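PDB 4QP0: endo-beta-mannanase, which probably hydrolyses internal beta-1,4-mannosidic linkages in mannans, galactomannans and glucomannans as a secreted glycoside hydrolase of family 5. Local coordinates for residues Thr84-Gly87 against Arg88-Tyr91. Sequence-based numbering, arbitrary orientation.
Sequences TGLG and RIDY
The root of the Arg-88 side chain lies against the carbonyl O of Gly-85. Its backbone N gives that O a hydrogen bond of 2.9 Å (Arg-88 N to Gly-85 O), and Arg-88 CB lies 3.1 Å from the same Gly-85 O. A chi1 of -77° swings Arg-88 CG to the side of its own N, leaving it 3.5 Å from Gly-85 O; Arg-88 CD, the next atom of an extended chain, has already drawn off to 4.2 Å from that oxygen. Beyond it, NE turns to the carbonyl O of Asp-83, just upstream, and NH1 to that of Ser-32, joining the helix start to its own lead-in loop and to the loop before helix 34-47. This is the first turn of helix 87-98, one of the helices packed outside the TIM barrel, entered from the loop after strand 75-78. Leu-86 O accepts a bond from Asp-90 N at 3.1 Å and a weak one from Ile-89 N. Gly-87 O takes Tyr-91 N at 3.1 Å. Leu-86 CD2 meets Ile-89 CG1 at 4.1 Å, the two side chains crossing at a slant. The buried carboxylate of Asp-90 is held by Tyr-161 OH at OD1 and by Arg-152 and Ser-155 N at OD2.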
# COMPACT_ATOMS: atom_id res chain seq x y z
N THR A 84 18.78 -12.69 4.32
CA THR A 84 18.94 -11.58 3.39
C THR A 84 17.70 -11.40 2.51
O THR A 84 17.51 -10.34 1.91
CB THR A 84 20.21 -11.72 2.51
OG1 THR A 84 20.05 -12.81 1.61
CG2 THR A 84 21.46 -11.92 3.37
N GLY A 85 16.86 -12.42 2.46
CA GLY A 85 15.69 -12.41 1.57
C GLY A 85 14.33 -12.64 2.20
O GLY A 85 14.04 -12.18 3.32
N LEU A 86 13.50 -13.38 1.46
CA LEU A 86 12.08 -13.58 1.75
C LEU A 86 11.78 -14.24 3.09
O LEU A 86 10.66 -14.14 3.59
CB LEU A 86 11.41 -14.35 0.61
CG LEU A 86 11.25 -13.55 -0.68
CD1 LEU A 86 10.83 -14.44 -1.84
CD2 LEU A 86 10.28 -12.39 -0.50
N GLY A 87 12.78 -14.91 3.66
CA GLY A 87 12.67 -15.47 5.00
C GLY A 87 12.40 -14.39 6.03
O GLY A 87 11.78 -14.65 7.07
N ARG A 88 12.86 -13.17 5.74
CA ARG A 88 12.53 -11.98 6.52
C ARG A 88 11.02 -11.70 6.50
O ARG A 88 10.44 -11.24 7.49
CB ARG A 88 13.30 -10.76 6.03
CG ARG A 88 14.76 -10.69 6.46
CD ARG A 88 15.37 -9.35 6.10
NE ARG A 88 16.61 -9.09 6.81
CZ ARG A 88 16.70 -8.44 7.98
NH1 ARG A 88 15.61 -7.97 8.58
NH2 ARG A 88 17.89 -8.26 8.54
N ILE A 89 10.39 -11.96 5.35
CA ILE A 89 8.94 -11.80 5.24
C ILE A 89 8.24 -12.88 6.07
O ILE A 89 7.31 -12.57 6.81
CB ILE A 89 8.46 -11.79 3.77
CG1 ILE A 89 9.12 -10.64 2.99
CG2 ILE A 89 6.94 -11.67 3.68
CD1 ILE A 89 8.89 -9.25 3.56
N ASP A 90 8.72 -14.12 5.95
CA ASP A 90 8.21 -15.25 6.73
C ASP A 90 8.14 -14.88 8.21
O ASP A 90 7.16 -15.15 8.89
CB ASP A 90 9.10 -16.50 6.56
CG ASP A 90 9.01 -17.14 5.15
OD1 ASP A 90 8.25 -16.67 4.27
OD2 ASP A 90 9.71 -18.14 4.94
N TYR A 91 9.20 -14.25 8.72
CA TYR A 91 9.26 -13.87 10.12
C TYR A 91 8.26 -12.76 10.44
O TYR A 91 7.65 -12.76 11.51
CB TYR A 91 10.68 -13.47 10.52
CG TYR A 91 10.81 -13.13 11.99
CD1 TYR A 91 10.89 -14.14 12.95
CD2 TYR A 91 10.84 -11.81 12.42
CE1 TYR A 91 11.00 -13.83 14.31
CE2 TYR A 91 10.95 -11.49 13.76
CZ TYR A 91 11.03 -12.50 14.70
OH TYR A 91 11.14 -12.17 16.03